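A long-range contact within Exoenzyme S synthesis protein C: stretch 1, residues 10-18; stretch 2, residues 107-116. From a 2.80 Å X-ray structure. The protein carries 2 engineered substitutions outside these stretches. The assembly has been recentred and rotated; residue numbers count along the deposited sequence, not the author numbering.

Stretch 1 10-18: LLAEFAGRI
Stretch 2 107-116: TLECFEATLA

Two helices pack against each other here, and their touching residues are at least 91 positions apart in sequence. Residues 10-18 belong to a helix that begins earlier in the chain; 108-116 open a second helix that runs on beyond A116. Their axes cross at -63° and approach to 10.5 Å, and the nearest CA atoms across the stretches are those of L10 and L108, 6.0 Å apart.

Within each helix the backbone largely satisfies itself. In the first, F14 N donates to L10 O (3.0 Å) and A15 N to L11 O (3.0 Å); toward the end the bonds lengthen, and R17 N makes only weak bonds to E13 O and F14 O, both 3.2 Å. In the second, F111 N reaches T107 O at 2.9 Å and E112 N reaches L108 O at 3.0 Å. A helix start leaves amides without a preceding turn to accept from them, and T107 answers this as N-cap: with phi/psi of -127/172 and chi1 p, T107 OG1 accepts from C110 N at 3.2 Å. Further along, T114 OG1, chi1 m, donates to C110 O at 2.8 Å, sharing that carbonyl with T114 N (2.9 Å).

No backbone hydrogen bond joins the helices, so side chains hold them together; the two stretches bury 483 Å² between them. L10, L11, F14, F111 and L115 are buried and apolar, leaving no polar side-chain group unpaired. F14 (chi1 t, chi2 70°) sits as a knob among L108, F111, E112 and L115. F111 (chi1 t, chi2 80°) turns its edge toward the F14 face, a packing that flat rings allow, with centroids 5.1 Å apart and planes at 83°; F111 CE2 lies 3.8 Å from F14 CG. L10, t at both chi angles, lays CD2 over the F111 face, 4.1 Å from the ring centroid, and L10 CD1 comes to 3.4 Å from T107 C. Branched leucine thus meets both a flat ring and the helix start. L11 (m, t) places L11 CD2 3.9 Å from F111 CZ. L108 (t, p) fills a hole among L10, E13, F14 and R17, with L108 CD1 4.0 Å from F14 CB. L115 (t, p) adds L115 CD2 at 3.9 Å from F14 CZ.

At the polar margin, R17 (m, t, p, chi4 -162°) places R17 NH1 2.8 Å from E112 OE2, a salt bridge whose hydrogen bond is weak, with an N-H...acceptor angle of 133°. E112 (m, t, chi3 2°) starts sideways, but its carboxylate comes nearer. E112 OE2 also lies at the edge of the F14 ring, 3.6 Å from F14 CD1. The long arginine suits this place because its aliphatic part also packs, R17 CD lying 3.9 Å from L108 CD2, while its charged end meets the carboxylate. Exposed E13 (t, t, chi3 2°) has no side-chain hydrogen bond within the two stretches; E13 OE2 merely touches carbon, 3.2 Å from L108 CD2.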

ATOM      1  N   LEU J  10       5.304  13.618  18.339  1.00 71.83           N
ATOM      2  CA  LEU J  10       4.038  12.901  18.347  1.00 70.45           C
ATOM      3  C   LEU J  10       4.167  11.580  19.099  1.00 68.51           C
ATOM      4  O   LEU J  10       3.253  11.172  19.815  1.00 71.03           O
ATOM      5  CB  LEU J  10       3.558  12.658  16.912  1.00 69.10           C
ATOM      6  CG  LEU J  10       2.196  11.992  16.702  1.00 67.94           C
ATOM      7  CD1 LEU J  10       1.643  12.343  15.330  1.00 69.98           C
ATOM      8  CD2 LEU J  10       2.284  10.484  16.876  1.00 66.53           C
ATOM      9  N   LEU J  11       5.307  10.916  18.936  1.00 60.98           N
ATOM     10  CA  LEU J  11       5.545   9.640  19.598  1.00 53.02           C
ATOM     11  C   LEU J  11       5.795   9.815  21.095  1.00 52.32           C
ATOM     12  O   LEU J  11       5.539   8.909  21.886  1.00 53.96           O
ATOM     13  CB  LEU J  11       6.714   8.904  18.940  1.00 52.61           C
ATOM     14  CG  LEU J  11       6.466   8.432  17.505  1.00 53.40           C
ATOM     15  CD1 LEU J  11       7.749   7.916  16.871  1.00 57.14           C
ATOM     16  CD2 LEU J  11       5.378   7.367  17.468  1.00 46.41           C
ATOM     17  N   ALA J  12       6.297  10.985  21.479  1.00 47.75           N
ATOM     18  CA  ALA J  12       6.519  11.289  22.886  1.00 44.00           C
ATOM     19  C   ALA J  12       5.186  11.498  23.596  1.00 53.62           C
ATOM     20  O   ALA J  12       4.988  11.029  24.718  1.00 56.18           O
ATOM     21  CB  ALA J  12       7.400  12.519  23.037  1.00 34.32           C
ATOM     22  N   GLU J  13       4.276  12.208  22.933  1.00 54.08           N
ATOM     23  CA  GLU J  13       2.948  12.451  23.480  1.00 57.18           C
ATOM     24  C   GLU J  13       2.142  11.157  23.524  1.00 56.20           C
ATOM     25  O   GLU J  13       1.408  10.905  24.480  1.00 54.95           O
ATOM     26  CB  GLU J  13       2.211  13.507  22.656  1.00 59.46           C
ATOM     27  CG  GLU J  13       0.837  13.866  23.201  1.00 63.32           C
ATOM     28  CD  GLU J  13       0.159  14.954  22.397  1.00 72.51           C
ATOM     29  OE1 GLU J  13       0.749  15.406  21.393  1.00 82.92           O
ATOM     30  OE2 GLU J  13      -0.963  15.359  22.768  1.00 69.71           O
ATOM     31  N   PHE J  14       2.285  10.340  22.485  1.00 55.74           N
ATOM     32  CA  PHE J  14       1.615   9.048  22.420  1.00 55.88           C
ATOM     33  C   PHE J  14       2.084   8.137  23.547  1.00 59.86           C
ATOM     34  O   PHE J  14       1.290   7.414  24.145  1.00 62.72           O
ATOM     35  CB  PHE J  14       1.875   8.382  21.070  1.00 51.89           C
ATOM     36  CG  PHE J  14       1.389   6.961  20.988  1.00 51.68           C
ATOM     37  CD1 PHE J  14       0.036   6.677  20.958  1.00 53.63           C
ATOM     38  CD2 PHE J  14       2.290   5.910  20.930  1.00 55.40           C
ATOM     39  CE1 PHE J  14      -0.413   5.372  20.879  1.00 56.10           C
ATOM     40  CE2 PHE J  14       1.846   4.600  20.849  1.00 55.57           C
ATOM     41  CZ  PHE J  14       0.493   4.332  20.824  1.00 52.07           C
ATOM     42  N   ALA J  15       3.383   8.174  23.826  1.00 56.17           N
ATOM     43  CA  ALA J  15       3.952   7.380  24.904  1.00 54.95           C
ATOM     44  C   ALA J  15       3.340   7.787  26.239  1.00 56.95           C
ATOM     45  O   ALA J  15       2.895   6.942  27.014  1.00 65.23           O
ATOM     46  CB  ALA J  15       5.459   7.542  24.942  1.00 57.38           C
ATOM     47  N   GLY J  16       3.319   9.088  26.500  1.00 49.08           N
ATOM     48  CA  GLY J  16       2.760   9.603  27.735  1.00 54.06           C
ATOM     49  C   GLY J  16       1.336   9.141  27.976  1.00 60.08           C
ATOM     50  O   GLY J  16       0.904   8.998  29.120  1.00 65.20           O
ATOM     51  N   ARG J  17       0.603   8.898  26.895  1.00 56.71           N
ATOM     52  CA  ARG J  17      -0.795   8.503  27.000  1.00 58.59           C
ATOM     53  C   ARG J  17      -0.959   7.040  27.391  1.00 60.46           C
ATOM     54  O   ARG J  17      -1.850   6.696  28.168  1.00 62.31           O
ATOM     55  CB  ARG J  17      -1.535   8.764  25.686  1.00 56.86           C
ATOM     56  CG  ARG J  17      -1.460  10.198  25.198  1.00 60.55           C
ATOM     57  CD  ARG J  17      -2.519  10.464  24.147  1.00 60.29           C
ATOM     58  NE  ARG J  17      -3.850  10.504  24.743  1.00 66.47           N
ATOM     59  CZ  ARG J  17      -4.980  10.384  24.056  1.00 66.85           C
ATOM     60  NH1 ARG J  17      -4.943  10.205  22.744  1.00 68.06           N
ATOM     61  NH2 ARG J  17      -6.147  10.435  24.683  1.00 69.23           N
ATOM     62  N   ILE J  18      -0.098   6.181  26.849  1.00 59.69           N
ATOM     63  CA  ILE J  18      -0.239   4.741  27.043  1.00 59.16           C
ATOM     64  C   ILE J  18       0.553   4.192  28.230  1.00 59.85           C
ATOM     65  O   ILE J  18       0.297   3.081  28.690  1.00 63.50           O
ATOM     66  CB  ILE J  18       0.131   3.960  25.770  1.00 57.53           C
ATOM     67  CG1 ILE J  18       1.609   4.154  25.429  1.00 58.09           C
ATOM     68  CG2 ILE J  18      -0.754   4.393  24.613  1.00 57.34           C
ATOM     69  CD1 ILE J  18       2.065   3.353  24.226  1.00 56.33           C
ATOM     70  N   THR J 107      -1.366  13.451  12.522  1.00 72.55           N
ATOM     71  CA  THR J 107      -1.626  14.037  13.827  1.00 70.32           C
ATOM     72  C   THR J 107      -1.679  12.920  14.860  1.00 68.46           C
ATOM     73  O   THR J 107      -1.652  11.742  14.504  1.00 69.99           O
ATOM     74  CB  THR J 107      -2.956  14.814  13.849  1.00 74.72           C
ATOM     75  OG1 THR J 107      -4.048  13.913  13.627  1.00 72.27           O
ATOM     76  CG2 THR J 107      -2.965  15.889  12.774  1.00 77.49           C
ATOM     77  N   LEU J 108      -1.744  13.286  16.135  1.00 65.89           N
ATOM     78  CA  LEU J 108      -1.856  12.289  17.191  1.00 63.80           C
ATOM     79  C   LEU J 108      -3.139  11.483  17.025  1.00 63.72           C
ATOM     80  O   LEU J 108      -3.114  10.253  17.028  1.00 62.96           O
ATOM     81  CB  LEU J 108      -1.825  12.950  18.571  1.00 62.85           C
ATOM     82  CG  LEU J 108      -2.050  12.019  19.764  1.00 59.42           C
ATOM     83  CD1 LEU J 108      -1.023  10.894  19.781  1.00 55.94           C
ATOM     84  CD2 LEU J 108      -2.014  12.801  21.064  1.00 62.33           C
ATOM     85  N   GLU J 109      -4.255  12.190  16.874  1.00 66.47           N
ATOM     86  CA  GLU J 109      -5.560  11.553  16.722  1.00 69.81           C
ATOM     87  C   GLU J 109      -5.575  10.571  15.558  1.00 68.66           C
ATOM     88  O   GLU J 109      -6.097   9.462  15.673  1.00 66.88           O
ATOM     89  CB  GLU J 109      -6.645  12.613  16.524  1.00 77.14           C
ATOM     90  CG  GLU J 109      -8.030  12.048  16.262  1.00 83.63           C
ATOM     91  CD  GLU J 109      -9.071  13.133  16.074  1.00 93.09           C
ATOM     92  OE1 GLU J 109      -8.720  14.323  16.223  1.00 97.83           O
ATOM     93  OE2 GLU J 109     -10.236  12.798  15.778  1.00 94.77           O
ATOM     94  N   CYS J 110      -4.996  10.987  14.437  1.00 70.92           N
ATOM     95  CA  CYS J 110      -4.959  10.161  13.238  1.00 68.73           C
ATOM     96  C   CYS J 110      -4.030   8.961  13.414  1.00 69.77           C
ATOM     97  O   CYS J 110      -4.320   7.865  12.934  1.00 67.96           O
ATOM     98  CB  CYS J 110      -4.527  11.001  12.034  1.00 63.53           C
ATOM     99  SG  CYS J 110      -4.510  10.108  10.467  1.00 92.96           S
ATOM    100  N   PHE J 111      -2.915   9.174  14.108  1.00 70.07           N
ATOM    101  CA  PHE J 111      -1.943   8.113  14.351  1.00 70.48           C
ATOM    102  C   PHE J 111      -2.526   6.997  15.210  1.00 69.69           C
ATOM    103  O   PHE J 111      -2.362   5.814  14.904  1.00 64.93           O
ATOM    104  CB  PHE J 111      -0.684   8.674  15.017  1.00 71.80           C
ATOM    105  CG  PHE J 111       0.275   7.615  15.486  1.00 69.16           C
ATOM    106  CD1 PHE J 111       1.134   6.996  14.595  1.00 66.51           C
ATOM    107  CD2 PHE J 111       0.319   7.241  16.819  1.00 68.52           C
ATOM    108  CE1 PHE J 111       2.015   6.022  15.023  1.00 67.21           C
ATOM    109  CE2 PHE J 111       1.200   6.267  17.254  1.00 65.47           C
ATOM    110  CZ  PHE J 111       2.048   5.657  16.354  1.00 64.99           C
ATOM    111  N   GLU J 112      -3.203   7.377  16.289  1.00 71.14           N
ATOM    112  CA  GLU J 112      -3.814   6.405  17.187  1.00 66.81           C
ATOM    113  C   GLU J 112      -4.948   5.655  16.497  1.00 62.24           C
ATOM    114  O   GLU J 112      -5.118   4.452  16.694  1.00 62.30           O
ATOM    115  CB  GLU J 112      -4.322   7.086  18.460  1.00 65.64           C
ATOM    116  CG  GLU J 112      -3.219   7.612  19.368  1.00 68.23           C
ATOM    117  CD  GLU J 112      -3.747   8.108  20.700  1.00 75.47           C
ATOM    118  OE1 GLU J 112      -4.971   8.009  20.928  1.00 83.11           O
ATOM    119  OE2 GLU J 112      -2.941   8.596  21.520  1.00 73.92           O
ATOM    120  N   ALA J 113      -5.719   6.371  15.686  1.00 58.66           N
ATOM    121  CA  ALA J 113      -6.842   5.774  14.974  1.00 55.78           C
ATOM    122  C   ALA J 113      -6.362   4.760  13.939  1.00 61.84           C
ATOM    123  O   ALA J 113      -6.929   3.673  13.813  1.00 64.65           O
ATOM    124  CB  ALA J 113      -7.680   6.852  14.311  1.00 48.76           C
ATOM    125  N   THR J 114      -5.317   5.126  13.203  1.00 59.43           N
ATOM    126  CA  THR J 114      -4.753   4.258  12.177  1.00 59.11           C
ATOM    127  C   THR J 114      -4.114   3.019  12.797  1.00 64.49           C
ATOM    128  O   THR J 114      -4.172   1.926  12.229  1.00 67.22           O
ATOM    129  CB  THR J 114      -3.704   5.004  11.334  1.00 57.95           C
ATOM    130  OG1 THR J 114      -4.309   6.145  10.716  1.00 58.26           O
ATOM    131  CG2 THR J 114      -3.133   4.093  10.259  1.00 57.31           C
ATOM    132  N   LEU J 115      -3.506   3.194  13.965  1.00 63.16           N
ATOM    133  CA  LEU J 115      -2.870   2.089  14.667  1.00 59.37           C
ATOM    134  C   LEU J 115      -3.914   1.129  15.234  1.00 54.24           C
ATOM    135  O   LEU J 115      -3.782  -0.089  15.108  1.00 53.47           O
ATOM    136  CB  LEU J 115      -1.966   2.612  15.783  1.00 58.47           C
ATOM    137  CG  LEU J 115      -1.164   1.569  16.561  1.00 59.07           C
ATOM    138  CD1 LEU J 115      -0.253   0.788  15.626  1.00 62.21           C
ATOM    139  CD2 LEU J 115      -0.362   2.230  17.672  1.00 55.43           C
ATOM    140  N   ALA J 116      -4.950   1.682  15.855  1.00 48.08           N
ATOM    141  CA  ALA J 116      -6.009   0.871  16.443  1.00 45.43           C
ATOM    142  C   ALA J 116      -6.722   0.052  15.374  1.00 53.02           C
ATOM    143  O   ALA J 116      -7.105  -1.094  15.607  1.00 54.39           O
ATOM    144  CB  ALA J 116      -6.998   1.748  17.189  1.00 43.30           C
TER